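Local structure of trehalose-6-phosphate phosphatase (Candida albicans, 5DXF) at residues V346-D358 with R386-Y398. The protein belongs to glycosyltransferase family 20, whose members are built on a GT-B-type fold of two Rossmann-like domains. Residues are numbered along the deposited sequence; the frame is centred on the assembly and turned at random.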
loop_
_atom_site.group_PDB
_atom_site.type_symbol
_atom_site.label_atom_id
_atom_site.label_comp_id
_atom_site.label_asym_id
_atom_site.label_seq_id
_atom_site.Cartn_x
_atom_site.Cartn_y
_atom_site.Cartn_z
ATOM N N VAL A 346 2.353 -14.308 3.387
ATOM C CA VAL A 346 3.168 -15.196 2.563
ATOM C C VAL A 346 3.144 -16.616 3.129
ATOM O O VAL A 346 3.091 -17.596 2.382
ATOM C CB VAL A 346 4.623 -14.695 2.466
ATOM C CG1 VAL A 346 5.465 -15.650 1.631
ATOM C CG2 VAL A 346 4.659 -13.296 1.875
ATOM N N ILE A 347 3.171 -16.711 4.454
ATOM C CA ILE A 347 3.129 -17.992 5.152
ATOM C C ILE A 347 1.880 -18.794 4.793
ATOM O O ILE A 347 1.961 -19.990 4.505
ATOM C CB ILE A 347 3.183 -17.787 6.679
ATOM C CG1 ILE A 347 4.565 -17.276 7.091
ATOM C CG2 ILE A 347 2.849 -19.078 7.409
ATOM C CD1 ILE A 347 4.622 -16.730 8.497
ATOM N N GLN A 348 0.729 -18.129 4.804
ATOM C CA GLN A 348 -0.534 -18.776 4.467
ATOM C C GLN A 348 -0.535 -19.237 3.012
ATOM O O GLN A 348 -1.075 -20.296 2.684
ATOM C CB GLN A 348 -1.713 -17.834 4.727
ATOM C CG GLN A 348 -2.024 -17.605 6.203
ATOM C CD GLN A 348 -0.982 -16.754 6.905
ATOM O OE1 GLN A 348 -0.415 -15.836 6.317
ATOM N NE2 GLN A 348 -0.721 -17.063 8.169
ATOM N N LYS A 349 0.078 -18.435 2.147
ATOM C CA LYS A 349 0.201 -18.773 0.734
ATOM C C LYS A 349 1.025 -20.044 0.555
ATOM O O LYS A 349 0.649 -20.940 -0.203
ATOM C CB LYS A 349 0.839 -17.619 -0.040
ATOM C CG LYS A 349 0.953 -17.856 -1.537
ATOM C CD LYS A 349 1.739 -16.744 -2.216
ATOM C CE LYS A 349 1.194 -15.371 -1.850
ATOM N NZ LYS A 349 1.864 -14.284 -2.618
ATOM N N LEU A 350 2.145 -20.115 1.266
ATOM C CA LEU A 350 3.041 -21.262 1.172
ATOM C C LEU A 350 2.424 -22.524 1.771
ATOM O O LEU A 350 2.625 -23.623 1.256
ATOM C CB LEU A 350 4.369 -20.952 1.861
ATOM C CG LEU A 350 5.174 -19.810 1.240
ATOM C CD1 LEU A 350 6.432 -19.551 2.045
ATOM C CD2 LEU A 350 5.512 -20.113 -0.212
ATOM N N GLU A 351 1.675 -22.364 2.858
ATOM C CA GLU A 351 0.999 -23.496 3.481
ATOM C C GLU A 351 -0.090 -24.038 2.559
ATOM O O GLU A 351 -0.184 -25.249 2.333
ATOM C CB GLU A 351 0.416 -23.094 4.837
ATOM C CG GLU A 351 1.430 -23.158 5.970
ATOM C CD GLU A 351 1.024 -22.337 7.176
ATOM O OE1 GLU A 351 1.737 -22.396 8.202
ATOM O OE2 GLU A 351 -0.000 -21.627 7.100
ATOM N N GLY A 352 -0.898 -23.133 2.016
ATOM C CA GLY A 352 -1.918 -23.511 1.055
ATOM C C GLY A 352 -1.322 -24.182 -0.169
ATOM O O GLY A 352 -1.894 -25.132 -0.707
ATOM N N PHE A 353 -0.164 -23.691 -0.606
ATOM C CA PHE A 353 0.519 -24.251 -1.768
ATOM C C PHE A 353 1.021 -25.656 -1.484
ATOM O O PHE A 353 0.913 -26.550 -2.328
ATOM C CB PHE A 353 1.684 -23.357 -2.196
ATOM C CG PHE A 353 2.448 -23.882 -3.380
ATOM C CD1 PHE A 353 1.781 -24.298 -4.522
ATOM C CD2 PHE A 353 3.831 -23.942 -3.357
ATOM C CE1 PHE A 353 2.482 -24.777 -5.617
ATOM C CE2 PHE A 353 4.536 -24.417 -4.448
ATOM C CZ PHE A 353 3.862 -24.835 -5.579
ATOM N N GLU A 354 1.576 -25.846 -0.292
ATOM C CA GLU A 354 2.028 -27.164 0.124
ATOM C C GLU A 354 0.869 -28.150 0.160
ATOM O O GLU A 354 0.968 -29.241 -0.402
ATOM C CB GLU A 354 2.700 -27.100 1.492
ATOM C CG GLU A 354 3.112 -28.462 2.013
ATOM C CD GLU A 354 3.822 -28.382 3.340
ATOM O OE1 GLU A 354 3.729 -27.327 4.002
ATOM O OE2 GLU A 354 4.479 -29.372 3.728
ATOM N N ILE A 355 -0.220 -27.766 0.824
ATOM C CA ILE A 355 -1.417 -28.603 0.860
ATOM C C ILE A 355 -1.864 -28.939 -0.562
ATOM O O ILE A 355 -2.223 -30.080 -0.856
ATOM C CB ILE A 355 -2.582 -27.923 1.614
ATOM C CG1 ILE A 355 -2.209 -27.664 3.075
ATOM C CG2 ILE A 355 -3.830 -28.790 1.556
ATOM C CD1 ILE A 355 -2.290 -28.898 3.955
ATOM N N PHE A 356 -1.816 -27.943 -1.442
ATOM C CA PHE A 356 -2.190 -28.120 -2.844
ATOM C C PHE A 356 -1.341 -29.174 -3.534
ATOM O O PHE A 356 -1.857 -29.996 -4.290
ATOM C CB PHE A 356 -2.083 -26.791 -3.594
ATOM C CG PHE A 356 -2.093 -26.932 -5.093
ATOM C CD1 PHE A 356 -3.271 -27.191 -5.775
ATOM C CD2 PHE A 356 -0.923 -26.785 -5.822
ATOM C CE1 PHE A 356 -3.280 -27.313 -7.156
ATOM C CE2 PHE A 356 -0.926 -26.906 -7.201
ATOM C CZ PHE A 356 -2.105 -27.168 -7.868
ATOM N N LEU A 357 -0.038 -29.143 -3.276
ATOM C CA LEU A 357 0.865 -30.140 -3.837
ATOM C C LEU A 357 0.602 -31.519 -3.239
ATOM O O LEU A 357 0.757 -32.537 -3.914
ATOM C CB LEU A 357 2.320 -29.730 -3.612
ATOM C CG LEU A 357 2.781 -28.513 -4.416
ATOM C CD1 LEU A 357 4.250 -28.222 -4.163
ATOM C CD2 LEU A 357 2.524 -28.726 -5.899
ATOM N N ASP A 358 0.198 -31.512 -1.977
ATOM C CA ASP A 358 -0.151 -32.713 -1.247
ATOM C C ASP A 358 -1.355 -33.433 -1.804
ATOM O O ASP A 358 -1.361 -34.646 -1.920
ATOM C CB ASP A 358 -0.444 -32.339 0.195
ATOM C CG ASP A 358 0.692 -32.657 1.114
ATOM O OD1 ASP A 358 0.831 -33.830 1.487
ATOM O OD2 ASP A 358 1.443 -31.741 1.473
ATOM N N ARG A 386 10.237 -18.514 9.213
ATOM C CA ARG A 386 9.141 -19.458 9.004
ATOM C C ARG A 386 8.858 -19.662 7.517
ATOM O O ARG A 386 8.795 -20.799 7.045
ATOM C CB ARG A 386 7.872 -18.978 9.709
ATOM C CG ARG A 386 7.952 -18.971 11.226
ATOM C CD ARG A 386 6.673 -18.402 11.820
ATOM N NE ARG A 386 5.518 -19.231 11.490
ATOM C CZ ARG A 386 4.258 -18.892 11.736
ATOM N NH1 ARG A 386 3.982 -17.732 12.315
ATOM N NH2 ARG A 386 3.274 -19.713 11.399
ATOM N N VAL A 387 8.675 -18.553 6.799
ATOM C CA VAL A 387 8.496 -18.567 5.344
ATOM C C VAL A 387 9.546 -19.432 4.677
ATOM O O VAL A 387 9.243 -20.315 3.860
ATOM C CB VAL A 387 8.584 -17.145 4.734
ATOM C CG1 VAL A 387 8.931 -17.214 3.246
ATOM C CG2 VAL A 387 7.287 -16.381 4.954
ATOM N N THR A 388 10.788 -19.155 5.053
ATOM C CA THR A 388 11.944 -19.852 4.535
ATOM C C THR A 388 11.931 -21.346 4.857
ATOM O O THR A 388 12.259 -22.179 4.008
ATOM C CB THR A 388 13.208 -19.220 5.101
ATOM O OG1 THR A 388 13.437 -17.958 4.461
ATOM C CG2 THR A 388 14.354 -20.094 4.861
ATOM N N GLU A 389 11.554 -21.677 6.087
ATOM C CA GLU A 389 11.451 -23.068 6.507
ATOM C C GLU A 389 10.426 -23.818 5.660
ATOM O O GLU A 389 10.681 -24.935 5.200
ATOM C CB GLU A 389 11.086 -23.151 7.994
ATOM C CG GLU A 389 10.832 -24.565 8.506
ATOM C CD GLU A 389 10.664 -24.624 10.015
ATOM O OE1 GLU A 389 10.156 -25.648 10.522
ATOM O OE2 GLU A 389 11.049 -23.649 10.697
ATOM N N ILE A 390 9.272 -23.191 5.447
ATOM C CA ILE A 390 8.221 -23.793 4.636
ATOM C C ILE A 390 8.688 -23.977 3.191
ATOM O O ILE A 390 8.443 -25.020 2.586
ATOM C CB ILE A 390 6.932 -22.946 4.660
ATOM C CG1 ILE A 390 6.493 -22.685 6.101
ATOM C CG2 ILE A 390 5.821 -23.641 3.894
ATOM C CD1 ILE A 390 5.456 -21.587 6.237
ATOM N N ILE A 391 9.367 -22.970 2.648
ATOM C CA ILE A 391 9.905 -23.063 1.292
ATOM C C ILE A 391 10.885 -24.226 1.173
ATOM O O ILE A 391 10.790 -25.037 0.249
ATOM C CB ILE A 391 10.607 -21.760 0.862
ATOM C CG1 ILE A 391 9.589 -20.628 0.715
ATOM C CG2 ILE A 391 11.337 -21.959 -0.455
ATOM C CD1 ILE A 391 10.203 -19.305 0.316
ATOM N N SER A 392 11.817 -24.306 2.117
ATOM C CA SER A 392 12.779 -25.397 2.155
ATOM C C SER A 392 12.078 -26.747 2.229
ATOM O O SER A 392 12.506 -27.704 1.585
ATOM C CB SER A 392 13.734 -25.236 3.341
ATOM O OG SER A 392 14.594 -24.125 3.162
ATOM N N ARG A 393 10.997 -26.818 3.004
ATOM C CA ARG A 393 10.246 -28.062 3.158
ATOM C C ARG A 393 9.571 -28.484 1.853
ATOM O O ARG A 393 9.667 -29.644 1.441
ATOM C CB ARG A 393 9.198 -27.923 4.263
ATOM C CG ARG A 393 8.760 -29.243 4.883
ATOM C CD ARG A 393 7.399 -29.105 5.554
ATOM N NE ARG A 393 7.296 -27.860 6.312
ATOM C CZ ARG A 393 6.164 -27.190 6.509
ATOM N NH1 ARG A 393 5.025 -27.640 6.005
ATOM N NH2 ARG A 393 6.169 -26.063 7.210
ATOM N N ILE A 394 8.893 -27.536 1.210
ATOM C CA ILE A 394 8.208 -27.790 -0.054
ATOM C C ILE A 394 9.187 -28.204 -1.152
ATOM O O ILE A 394 8.947 -29.173 -1.873
ATOM C CB ILE A 394 7.414 -26.552 -0.527
ATOM C CG1 ILE A 394 6.339 -26.183 0.497
ATOM C CG2 ILE A 394 6.784 -26.804 -1.884
ATOM C CD1 ILE A 394 5.524 -24.970 0.113
ATOM N N ASN A 395 10.292 -27.475 -1.271
ATOM C CA ASN A 395 11.296 -27.799 -2.280
ATOM C C ASN A 395 11.994 -29.125 -1.994
ATOM O O ASN A 395 12.389 -29.835 -2.917
ATOM C CB ASN A 395 12.331 -26.679 -2.392
ATOM C CG ASN A 395 11.752 -25.416 -2.995
ATOM O OD1 ASN A 395 10.696 -25.443 -3.626
ATOM N ND2 ASN A 395 12.448 -24.301 -2.811
ATOM N N SER A 396 12.152 -29.454 -0.717
ATOM C CA SER A 396 12.729 -30.739 -0.344
ATOM C C SER A 396 11.788 -31.884 -0.694
ATOM O O SER A 396 12.224 -32.943 -1.148
ATOM C CB SER A 396 13.057 -30.775 1.149
ATOM O OG SER A 396 13.354 -32.095 1.569
ATOM N N LYS A 397 10.494 -31.665 -0.487
ATOM C CA LYS A 397 9.518 -32.731 -0.676
ATOM C C LYS A 397 9.158 -32.963 -2.143
ATOM O O LYS A 397 9.082 -34.109 -2.589
ATOM C CB LYS A 397 8.246 -32.440 0.125
ATOM C CG LYS A 397 7.190 -33.524 -0.008
ATOM C CD LYS A 397 6.212 -33.516 1.152
ATOM C CE LYS A 397 5.266 -34.701 1.066
ATOM N NZ LYS A 397 4.413 -34.813 2.279
ATOM N N TYR A 398 8.942 -31.886 -2.892
ATOM C CA TYR A 398 8.435 -32.014 -4.256
ATOM C C TYR A 398 9.408 -31.553 -5.333
ATOM O O TYR A 398 9.122 -31.671 -6.523
ATOM C CB TYR A 398 7.125 -31.239 -4.399
ATOM C CG TYR A 398 6.024 -31.780 -3.526
ATOM C CD1 TYR A 398 5.400 -32.981 -3.835
ATOM C CD2 TYR A 398 5.613 -31.099 -2.389
ATOM C CE1 TYR A 398 4.397 -33.487 -3.041
ATOM C CE2 TYR A 398 4.609 -31.596 -1.588
ATOM C CZ TYR A 398 4.005 -32.791 -1.918
ATOM O OH TYR A 398 3.005 -33.294 -1.123
#
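The Tyr398 ring carries Leu357 CB over one face, a CH-pi contact in which CB lies 3.8 Å from the ring centroid and 21° off the normal; Lys397 CG, of the preceding residue in the same helix as Tyr398, covers the opposite face. At the other end of the pair, Ile347 CD1 sits 3.8 Å above the centre of the Arg386 guanidinium plane; the Arg386 chain bends at chi3, turning one face to this methyl. Within helix 346-358, Leu357 CD1 lies against one face of Phe353, offset toward the rim; from the other helix Ile394 CD1 meets that ring obliquely. Between these ends the segment axes approach to 9.5 Å at 17°, nearly parallel, and the packing is knobs-into-holes: Ile390 sits among Ile347, Leu350, Glu351 and Glu354, and Ile394 among Leu350, Phe353, Glu354 and Leu357. On the more exposed margin the extended Glu354 forms a salt bridge with Arg393 NH1, the planes 45° apart; the modelled OE1-NH1 separation is doubtful, and the NH1-to-OE2 hydrogen bond (2.9 Å) is weak. These are successive helices of a parallel beta-alpha-beta arrangement in a Rossmann-like GT-B domain: Leu350 and Phe353 rest on strand 367-374, Ile391 and Ile394 on strand 406-409, while Phe356 touches Ala482 and Ile485 of helix 478-489.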